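Local coordinates for maltose-binding protein MalE1 (Thermotoga maritima, PDB 6DTU) that binds maltotetraose and probably serves as the sugar-capturing, periplasmic-type binding protein of a maltodextrin uptake system, at residues N228-I233 with D299-S304; M108-L113 with P259-Q264; I133-D138 with V200-L205. One frame throughout, in Å; residues are numbered along the deposited sequence.

Contact 1: residues N228-I233 with D299-S304; sequences NGPWAI and DPRLPS. With GLC (alpha-D-glucopyranose), chain C; GLC (alpha-D-glucopyranose), chain B.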
loop_
_atom_site.group_PDB
_atom_site.type_symbol
_atom_site.label_atom_id
_atom_site.label_comp_id
_atom_site.label_asym_id
_atom_site.label_seq_id
_atom_site.Cartn_x
_atom_site.Cartn_y
_atom_site.Cartn_z
ATOM N N ASN A 228 1.735 1.534 9.862
ATOM C CA ASN A 228 1.180 2.243 8.717
ATOM C C ASN A 228 2.324 2.569 7.764
ATOM O O ASN A 228 3.494 2.352 8.074
ATOM C CB ASN A 228 0.476 3.525 9.170
ATOM C CG ASN A 228 -0.539 4.033 8.162
ATOM O OD1 ASN A 228 -0.752 3.444 7.106
ATOM N ND2 ASN A 228 -1.185 5.135 8.500
ATOM N N GLY A 229 1.968 3.111 6.598
ATOM C CA GLY A 229 2.919 3.318 5.532
ATOM C C GLY A 229 3.332 4.758 5.323
ATOM O O GLY A 229 2.821 5.690 5.945
ATOM N N PRO A 230 4.253 4.965 4.381
ATOM C CA PRO A 230 4.844 6.296 4.201
ATOM C C PRO A 230 3.881 7.321 3.629
ATOM O O PRO A 230 4.147 8.523 3.725
ATOM C CB PRO A 230 6.043 6.022 3.273
ATOM C CG PRO A 230 5.613 4.790 2.487
ATOM C CD PRO A 230 4.821 3.956 3.477
ATOM N N TRP A 231 2.786 6.874 3.016
ATOM C CA TRP A 231 1.731 7.772 2.574
ATOM C C TRP A 231 1.123 8.565 3.716
ATOM O O TRP A 231 0.452 9.563 3.461
ATOM C CB TRP A 231 0.611 6.955 1.914
ATOM C CG TRP A 231 0.080 5.831 2.774
ATOM C CD1 TRP A 231 -0.851 5.932 3.766
ATOM C CD2 TRP A 231 0.462 4.446 2.725
ATOM N NE1 TRP A 231 -1.078 4.706 4.330
ATOM C CE2 TRP A 231 -0.277 3.773 3.719
ATOM C CE3 TRP A 231 1.376 3.717 1.956
ATOM C CZ2 TRP A 231 -0.152 2.395 3.953
ATOM C CZ3 TRP A 231 1.493 2.352 2.183
ATOM C CH2 TRP A 231 0.748 1.710 3.189
ATOM N N ALA A 232 1.315 8.146 4.964
ATOM C CA ALA A 232 0.661 8.800 6.088
ATOM C C ALA A 232 1.504 9.883 6.750
ATOM O O ALA A 232 0.958 10.672 7.530
ATOM C CB ALA A 232 0.251 7.749 7.123
ATOM N N ILE A 233 2.789 9.975 6.408
ATOM C CA ILE A 233 3.769 10.721 7.184
ATOM C C ILE A 233 3.629 12.227 7.006
ATOM O O ILE A 233 3.778 12.991 7.970
ATOM C CB ILE A 233 5.162 10.224 6.790
ATOM C CG1 ILE A 233 5.414 8.847 7.404
ATOM C CG2 ILE A 233 6.227 11.272 7.093
ATOM C CD1 ILE A 233 5.334 8.832 8.866
ATOM N N ASP A 299 4.306 13.817 -1.758
ATOM C CA ASP A 299 3.751 12.526 -1.345
ATOM C C ASP A 299 4.937 11.612 -1.064
ATOM O O ASP A 299 5.279 10.752 -1.888
ATOM C CB ASP A 299 2.865 11.962 -2.468
ATOM C CG ASP A 299 2.310 10.588 -2.174
ATOM O OD1 ASP A 299 2.399 10.128 -1.021
ATOM O OD2 ASP A 299 1.761 9.963 -3.117
ATOM N N PRO A 300 5.589 11.763 0.082
ATOM C CA PRO A 300 6.905 11.122 0.285
ATOM C C PRO A 300 6.834 9.639 0.620
ATOM O O PRO A 300 6.453 9.243 1.729
ATOM C CB PRO A 300 7.531 11.948 1.418
ATOM C CG PRO A 300 6.372 12.468 2.189
ATOM C CD PRO A 300 5.280 12.725 1.172
ATOM N N ARG A 301 7.245 8.812 -0.346
ATOM C CA ARG A 301 7.396 7.367 -0.156
ATOM C C ARG A 301 8.841 6.975 -0.501
ATOM O O ARG A 301 9.767 7.684 -0.082
ATOM C CB ARG A 301 6.317 6.607 -0.951
ATOM C CG ARG A 301 4.930 7.188 -0.678
ATOM C CD ARG A 301 3.794 6.465 -1.372
ATOM N NE ARG A 301 2.574 7.284 -1.384
ATOM C CZ ARG A 301 1.332 6.818 -1.449
ATOM N NH1 ARG A 301 1.077 5.496 -1.466
ATOM N NH2 ARG A 301 0.332 7.701 -1.507
ATOM N N LEU A 302 9.070 5.892 -1.263
ATOM C CA LEU A 302 10.430 5.483 -1.631
ATOM C C LEU A 302 10.569 5.608 -3.150
ATOM O O LEU A 302 10.134 4.708 -3.879
ATOM C CB LEU A 302 10.707 4.039 -1.172
ATOM C CG LEU A 302 10.558 3.747 0.331
ATOM C CD1 LEU A 302 10.743 2.277 0.665
ATOM C CD2 LEU A 302 11.506 4.570 1.151
ATOM N N PRO A 303 11.177 6.683 -3.678
ATOM C CA PRO A 303 11.109 6.938 -5.131
ATOM C C PRO A 303 11.613 5.801 -6.008
ATOM O O PRO A 303 12.628 5.174 -5.717
ATOM C CB PRO A 303 11.936 8.216 -5.309
ATOM C CG PRO A 303 11.715 8.950 -3.985
ATOM C CD PRO A 303 11.702 7.846 -2.940
ATOM N N SER A 304 10.870 5.537 -7.091
ATOM C CA SER A 304 11.223 4.499 -8.057
ATOM C C SER A 304 12.168 4.965 -9.147
ATOM O O SER A 304 12.779 4.121 -9.812
ATOM C CB SER A 304 9.974 3.871 -8.678
ATOM O OG SER A 304 9.241 3.153 -7.704
HETATM C C1 GLC C . -3.976 6.661 0.668
HETATM C C2 GLC C . -2.765 6.190 -0.034
HETATM C C3 GLC C . -2.842 4.758 -0.369
HETATM C C4 GLC C . -3.072 3.931 0.848
HETATM C C5 GLC C . -4.405 4.343 1.530
HETATM C C6 GLC C . -4.607 3.758 2.784
HETATM O O1 GLC C . -5.076 6.590 -0.180
HETATM O O2 GLC C . -2.635 6.999 -1.247
HETATM O O3 GLC C . -1.560 4.406 -1.007
HETATM O O4 GLC C . -3.150 2.527 0.481
HETATM O O5 GLC C . -4.249 5.841 1.833
HETATM O O6 GLC C . -5.921 4.096 3.241
HETATM C C1 GLC B . -2.242 1.753 1.208
HETATM C C2 GLC B . -1.418 0.962 0.258
HETATM C C3 GLC B . -2.255 0.133 -0.605
HETATM C C4 GLC B . -3.124 -0.806 0.207
HETATM C C5 GLC B . -3.983 -0.033 1.253
HETATM C C6 GLC B . -4.619 -0.902 2.201
HETATM O O2 GLC B . -0.724 1.915 -0.599
HETATM O O3 GLC B . -1.418 -0.730 -1.461
HETATM O O4 GLC B . -4.081 -1.489 -0.676
HETATM O O5 GLC B . -3.013 0.832 2.047
HETATM O O6 GLC B . -5.607 -0.161 2.898
HETATM O O HOH W 1 1.583 11.465 1.282
#
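The short 3-10 turn at 230-232 comes up against the loop 299-301, with the CA atoms of Pro230 and Arg301 5.2 Å apart. The carbonyls Pro230 O and Pro300 O lie 3.1 Å from each other. Both are acceptors, so they do not bond. The Pro230 ring crosses the Arg301 chain at about a right angle, its CG 4.0 Å from Arg301 CB. Beyond CB the arginine runs extended from CG to NE and brings its guanidinium against the CB of Trp231. Trp231 CB sits over the centre of that group, 3.4 Å from Arg301 CZ. The indole and guanidinium planes are 51° apart, so the two do not stack. Asp299 fixes the rotation of the guanidinium. Arg301 NE lies 2.9 Å from Asp299 OD1, and NH2 reaches the same oxygen, a side-on salt bridge. The outer nitrogens also meet the chain C glucose: Arg301 NH1 donates to its O3 at 2.9 Å and NH2, shared with Asp299, to its O2 at 3.1 Å, both nearly straight. NH1 is also paired with Glu109. Trp231 CG takes the crowded position between the backbone N and carbonyl carbon (chi1 54°). The indole has both sugars over one face, with Trp231 CZ2 3.5 Å from C1 of the chain B glucose. This is the aromatic platform common in sugar-binding sites. Gly229 CA lies against the opposite face, where a side chain would collide with the ring. Asp299 OD2 is hydrogen-bonded to Tyr106. Pro230 and Ile233 pack on Phe321 of helix 316-326. Asn228, ending strand 223-228, pairs by backbone with Ala112, and Leu302 of strand 302-303 pairs with Met108 of strand 100-109.

Contact 2: residues M108-L113 with P259-Q264; sequences MEAIAL and PFVGVQ. With GLC (alpha-D-glucopyranose), chain B.
Pro259 opens the segment with apolar contacts. Its CG faces Ala110 CB, and its CB lies 4.0 Å from Ile111 CG1 as the two side chains slide past each other. Phe260 turns its ring away to a T-shaped contact with Phe163 of helix 155-164. Its carbonyl is linked to Ile111 by a water, 2.7 Å from Phe260 O and 2.9 Å from Ile111 N. Val261 CG1 touches Met108 CE at 3.7 Å. Gly262 and Glu109 form an antiparallel hydrogen-bonded pair: Gly262 N donates to Glu109 O at 3.0 Å (168°), and the return bond is weak. Val263 faces Met108 in a non-hydrogen-bonded pair. These two pairs join strand 260-268 to strand 100-109. Gln264 bends at chi2, and its NE2 donates to Glu109 OE2 at 2.9 Å from above the carboxylate plane. Both residues line the glycan pocket. Glu109 OE2 also accepts a hydrogen bond from O2 of the chain B glucose, at 2.6 Å. An alanine in place of Glu109 would probably weaken sugar binding and leave Gln264 less firmly held. The carboxylate joins sheet to ligand, and its N-H partner and the nearby Arg301 charge would probably keep it ionised.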
loop_
_atom_site.group_PDB
_atom_site.type_symbol
_atom_site.label_atom_id
_atom_site.label_comp_id
_atom_site.label_asym_id
_atom_site.label_seq_id
_atom_site.Cartn_x
_atom_site.Cartn_y
_atom_site.Cartn_z
ATOM N N MET A 108 7.984 3.024 -4.352
ATOM C CA MET A 108 7.612 1.813 -3.631
ATOM C C MET A 108 7.373 2.150 -2.163
ATOM O O MET A 108 7.607 3.275 -1.708
ATOM C CB MET A 108 8.652 0.696 -3.794
ATOM C CG MET A 108 9.958 1.000 -3.126
ATOM S SD MET A 108 11.111 -0.400 -3.154
ATOM C CE MET A 108 10.715 -1.209 -1.600
ATOM N N GLU A 109 6.879 1.162 -1.420
ATOM C CA GLU A 109 6.448 1.435 -0.057
ATOM C C GLU A 109 6.271 0.121 0.687
ATOM O O GLU A 109 6.116 -0.945 0.081
ATOM C CB GLU A 109 5.112 2.189 -0.049
ATOM C CG GLU A 109 3.989 1.350 -0.670
ATOM C CD GLU A 109 2.767 2.147 -1.042
ATOM O OE1 GLU A 109 2.822 3.390 -1.015
ATOM O OE2 GLU A 109 1.745 1.512 -1.352
ATOM N N ALA A 110 6.279 0.216 2.018
ATOM C CA ALA A 110 5.870 -0.873 2.894
ATOM C C ALA A 110 5.492 -0.256 4.226
ATOM O O ALA A 110 6.045 0.777 4.618
ATOM C CB ALA A 110 7.015 -1.863 3.124
ATOM N N ILE A 111 4.540 -0.895 4.912
ATOM C CA ILE A 111 4.185 -0.413 6.247
ATOM C C ILE A 111 5.325 -0.698 7.222
ATOM O O ILE A 111 6.189 -1.544 6.983
ATOM C CB ILE A 111 2.836 -0.953 6.759
ATOM C CG1 ILE A 111 2.822 -2.474 6.891
ATOM C CG2 ILE A 111 1.711 -0.541 5.796
ATOM C CD1 ILE A 111 1.416 -3.042 7.210
ATOM N N ALA A 112 5.342 0.064 8.313
ATOM C CA ALA A 112 6.393 0.023 9.318
ATOM C C ALA A 112 5.806 0.502 10.636
ATOM O O ALA A 112 4.638 0.907 10.715
ATOM C CB ALA A 112 7.588 0.903 8.918
ATOM N N LEU A 113 6.601 0.432 11.696
ATOM C CA LEU A 113 6.184 1.032 12.954
ATOM C C LEU A 113 6.435 2.529 12.870
ATOM O O LEU A 113 7.564 2.969 12.634
ATOM C CB LEU A 113 6.951 0.443 14.129
ATOM C CG LEU A 113 6.566 0.924 15.517
ATOM C CD1 LEU A 113 5.256 0.301 15.934
ATOM C CD2 LEU A 113 7.691 0.517 16.469
ATOM N N PRO A 259 6.336 -7.310 5.843
ATOM C CA PRO A 259 5.190 -6.618 5.238
ATOM C C PRO A 259 5.118 -6.810 3.723
ATOM O O PRO A 259 6.088 -7.155 3.056
ATOM C CB PRO A 259 5.480 -5.145 5.563
ATOM C CG PRO A 259 6.983 -5.071 5.624
ATOM C CD PRO A 259 7.393 -6.367 6.251
ATOM N N PHE A 260 3.930 -6.562 3.184
ATOM C CA PHE A 260 3.807 -6.405 1.742
ATOM C C PHE A 260 4.693 -5.264 1.256
ATOM O O PHE A 260 4.843 -4.234 1.921
ATOM C CB PHE A 260 2.357 -6.069 1.374
ATOM C CG PHE A 260 1.457 -7.265 1.128
ATOM C CD1 PHE A 260 1.785 -8.266 0.214
ATOM C CD2 PHE A 260 0.250 -7.364 1.791
ATOM C CE1 PHE A 260 0.902 -9.354 -0.008
ATOM C CE2 PHE A 260 -0.600 -8.429 1.587
ATOM C CZ PHE A 260 -0.280 -9.415 0.687
ATOM N N VAL A 261 5.273 -5.440 0.075
ATOM C CA VAL A 261 5.907 -4.342 -0.648
ATOM C C VAL A 261 5.015 -3.952 -1.822
ATOM O O VAL A 261 4.567 -4.820 -2.582
ATOM C CB VAL A 261 7.339 -4.703 -1.074
ATOM C CG1 VAL A 261 7.922 -3.650 -2.018
ATOM C CG2 VAL A 261 8.199 -4.867 0.172
ATOM N N GLY A 262 4.693 -2.665 -1.923
ATOM C CA GLY A 262 3.834 -2.166 -2.984
ATOM C C GLY A 262 4.564 -1.138 -3.827
ATOM O O GLY A 262 5.467 -0.458 -3.346
ATOM N N VAL A 263 4.177 -1.040 -5.096
ATOM C CA VAL A 263 4.691 -0.005 -5.989
ATOM C C VAL A 263 3.501 0.816 -6.464
ATOM O O VAL A 263 2.469 0.250 -6.834
ATOM C CB VAL A 263 5.502 -0.595 -7.161
ATOM C CG1 VAL A 263 6.152 0.520 -7.947
ATOM C CG2 VAL A 263 6.566 -1.564 -6.628
ATOM N N GLN A 264 3.614 2.140 -6.380
ATOM C CA GLN A 264 2.559 3.066 -6.789
ATOM C C GLN A 264 2.957 3.672 -8.126
ATOM O O GLN A 264 4.142 3.939 -8.358
ATOM C CB GLN A 264 2.405 4.199 -5.763
ATOM C CG GLN A 264 1.932 3.758 -4.380
ATOM C CD GLN A 264 0.444 3.498 -4.344
ATOM O OE1 GLN A 264 -0.336 4.132 -5.061
ATOM N NE2 GLN A 264 0.031 2.569 -3.493
HETATM C C1 GLC B . -2.242 1.753 1.208
HETATM C C2 GLC B . -1.418 0.962 0.258
HETATM C C3 GLC B . -2.255 0.133 -0.605
HETATM C C4 GLC B . -3.124 -0.806 0.207
HETATM C C5 GLC B . -3.983 -0.033 1.253
HETATM C C6 GLC B . -4.619 -0.902 2.201
HETATM O O2 GLC B . -0.724 1.915 -0.599
HETATM O O3 GLC B . -1.418 -0.730 -1.461
HETATM O O4 GLC B . -4.081 -1.489 -0.676
HETATM O O5 GLC B . -3.013 0.832 2.047
HETATM O O6 GLC B . -5.607 -0.161 2.898
HETATM O O HOH W 2 3.097 -2.901 3.448
#

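Contact 3: residues I133-D138 with V200-L205; sequences IAKQID and VDEGIL
Ile204 carries the tight part of this contact. Its CD1 presses on Lys135 CG at 3.4 Å, closer than usual for two carbons, with the side chains crossing at about a right angle. Ile204 was deposited in two conformers, and the distances are for one of them. In this conformer its CG2, anti to the backbone N, reaches Ala134 CB at 3.9 Å. Phe148 of strand 146-149 lies against both Ala134 and Ile204. The helix that leads into this loop ends in a Schellman motif. Gly203, with positive phi (83°), is the first residue to leave it. The turn lets Ile204 lie against helix 127-140, so the contact joins that helix to the C-terminal end of helix 187-201, with strand 146-149 beside them. Toward solvent the packing loosens. The Lys135 chain runs extended to a salt bridge, its NZ 2.9 Å from Glu202 OE1. The lysine comes from above the carboxylate plane, 42° out of it. The other oxygen, Glu202 OE2, pairs with Arg198, and the residue also touches a crystal neighbour. Asp138 stays 4.0 Å from Gly203 by its OD2 and the glycine O. One water spans that gap, unusually near the acid at 2.4 Å from Asp138 OD2. Asp138 OD1 is held by the backbone N-H of Gly147.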
loop_
_atom_site.group_PDB
_atom_site.type_symbol
_atom_site.label_atom_id
_atom_site.label_comp_id
_atom_site.label_asym_id
_atom_site.label_seq_id
_atom_site.Cartn_x
_atom_site.Cartn_y
_atom_site.Cartn_z
ATOM N N ILE A 133 4.813 -1.745 26.407
ATOM C CA ILE A 133 4.792 -0.288 26.281
ATOM C C ILE A 133 3.381 0.212 26.004
ATOM O O ILE A 133 2.946 1.224 26.560
ATOM C CB ILE A 133 5.798 0.166 25.206
ATOM C CG1 ILE A 133 7.217 -0.123 25.681
ATOM C CG2 ILE A 133 5.669 1.643 24.901
ATOM C CD1 ILE A 133 8.245 0.028 24.594
ATOM N N ALA A 134 2.653 -0.471 25.122
ATOM C CA ALA A 134 1.286 -0.064 24.813
ATOM C C ALA A 134 0.383 -0.184 26.031
ATOM O O ALA A 134 -0.442 0.700 26.290
ATOM C CB ALA A 134 0.748 -0.903 23.664
ATOM N N LYS A 135 0.501 -1.287 26.774
ATOM C CA LYS A 135 -0.282 -1.437 27.997
ATOM C C LYS A 135 0.022 -0.311 28.975
ATOM O O LYS A 135 -0.891 0.257 29.587
ATOM C CB LYS A 135 0.031 -2.774 28.663
ATOM C CG LYS A 135 -0.531 -3.988 27.980
ATOM C CD LYS A 135 -0.132 -5.280 28.704
ATOM C CE LYS A 135 -0.757 -6.504 28.050
ATOM N NZ LYS A 135 -0.248 -7.762 28.674
ATOM N N GLN A 136 1.305 0.022 29.136
ATOM C CA GLN A 136 1.679 1.106 30.036
ATOM C C GLN A 136 1.037 2.422 29.612
ATOM O O GLN A 136 0.487 3.149 30.445
ATOM C CB GLN A 136 3.199 1.214 30.117
ATOM C CG GLN A 136 3.656 2.284 31.100
ATOM C CD GLN A 136 5.154 2.518 31.110
ATOM O OE1 GLN A 136 5.923 1.778 30.494
ATOM N NE2 GLN A 136 5.580 3.509 31.881
ATOM N N ILE A 137 1.071 2.726 28.314
ATOM C CA ILE A 137 0.480 3.962 27.800
ATOM C C ILE A 137 -1.027 3.971 28.019
ATOM O O ILE A 137 -1.612 4.983 28.430
ATOM C CB ILE A 137 0.832 4.129 26.309
ATOM C CG1 ILE A 137 2.345 4.278 26.113
ATOM C CG2 ILE A 137 0.064 5.300 25.698
ATOM C CD1 ILE A 137 2.888 5.617 26.552
ATOM N N ASP A 138 -1.686 2.840 27.746
ATOM C CA ASP A 138 -3.136 2.776 27.906
ATOM C C ASP A 138 -3.535 3.011 29.357
ATOM O O ASP A 138 -4.578 3.617 29.631
ATOM C CB ASP A 138 -3.658 1.417 27.448
ATOM C CG ASP A 138 -3.734 1.286 25.934
ATOM O OD1 ASP A 138 -3.800 2.319 25.225
ATOM O OD2 ASP A 138 -3.718 0.129 25.460
ATOM N N VAL A 200 -5.672 -8.398 20.458
ATOM C CA VAL A 200 -7.050 -8.064 20.797
ATOM C C VAL A 200 -7.387 -8.576 22.190
ATOM O O VAL A 200 -7.970 -7.851 23.009
ATOM C CB VAL A 200 -8.003 -8.649 19.736
ATOM C CG1 VAL A 200 -9.453 -8.392 20.120
ATOM C CG2 VAL A 200 -7.692 -8.046 18.367
ATOM N N ASP A 201 -7.017 -9.829 22.480
ATOM C CA ASP A 201 -7.357 -10.442 23.763
ATOM C C ASP A 201 -6.695 -9.711 24.913
ATOM O O ASP A 201 -7.270 -9.600 26.002
ATOM C CB ASP A 201 -6.919 -11.906 23.798
ATOM C CG ASP A 201 -7.788 -12.811 22.949
ATOM O OD1 ASP A 201 -8.880 -12.382 22.508
ATOM O OD2 ASP A 201 -7.386 -13.979 22.759
ATOM N N GLU A 202 -5.470 -9.249 24.716
ATOM C CA GLU A 202 -4.796 -8.516 25.774
ATOM C C GLU A 202 -5.182 -7.044 25.822
ATOM O O GLU A 202 -4.625 -6.310 26.643
ATOM C CB GLU A 202 -3.282 -8.707 25.679
ATOM C CG GLU A 202 -2.864 -10.151 25.883
ATOM C CD GLU A 202 -1.366 -10.338 25.973
ATOM O OE1 GLU A 202 -0.645 -9.360 26.266
ATOM O OE2 GLU A 202 -0.909 -11.477 25.742
ATOM N N GLY A 203 -6.108 -6.598 24.967
ATOM C CA GLY A 203 -6.630 -5.243 25.023
ATOM C C GLY A 203 -5.786 -4.185 24.344
ATOM O O GLY A 203 -6.075 -2.990 24.495
ATOM N N ILE A 204 -4.750 -4.589 23.610
ATOM C CA ILE A 204 -3.879 -3.660 22.886
ATOM C C ILE A 204 -4.585 -3.119 21.651
ATOM O O ILE A 204 -4.360 -1.977 21.229
ATOM C CB ILE A 204 -2.587 -4.404 22.489
ATOM C CG1 ILE A 204 -1.962 -5.080 23.706
ATOM C CG2 ILE A 204 -1.587 -3.475 21.793
ATOM C CD1 ILE A 204 -1.562 -4.103 24.757
ATOM N N LEU A 205 -5.386 -3.969 21.006
ATOM C CA LEU A 205 -6.204 -3.589 19.871
ATOM C C LEU A 205 -7.666 -3.782 20.224
ATOM O O LEU A 205 -8.034 -4.695 20.978
ATOM C CB LEU A 205 -5.892 -4.436 18.639
ATOM C CG LEU A 205 -4.543 -4.179 17.988
ATOM C CD1 LEU A 205 -4.379 -5.112 16.815
ATOM C CD2 LEU A 205 -4.379 -2.708 17.580
HETATM O O HOH W 3 -3.615 0.415 22.544
HETATM O O HOH W 4 -4.256 -1.769 26.899
#

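How the contacts relate
Contacts 1 and 2 touch, their centres 8 Å apart. Strands 302-303, 100-109 and 260-268 lie side by side in one sheet, and both contacts touch the chain B glucose. Their segments alternate along the chain, in the order 108-113, 228-233, 259-264, 299-304. Contact 3 falls between the first two of these and lies far off, its centre about 27 Å from that of contact 1 and 25 Å from that of contact 2. Segment 108-113 leads from that sheet into strand 112-116 of the four-stranded sheet, consistent with a crossing between the two lobes of a periplasmic binding protein.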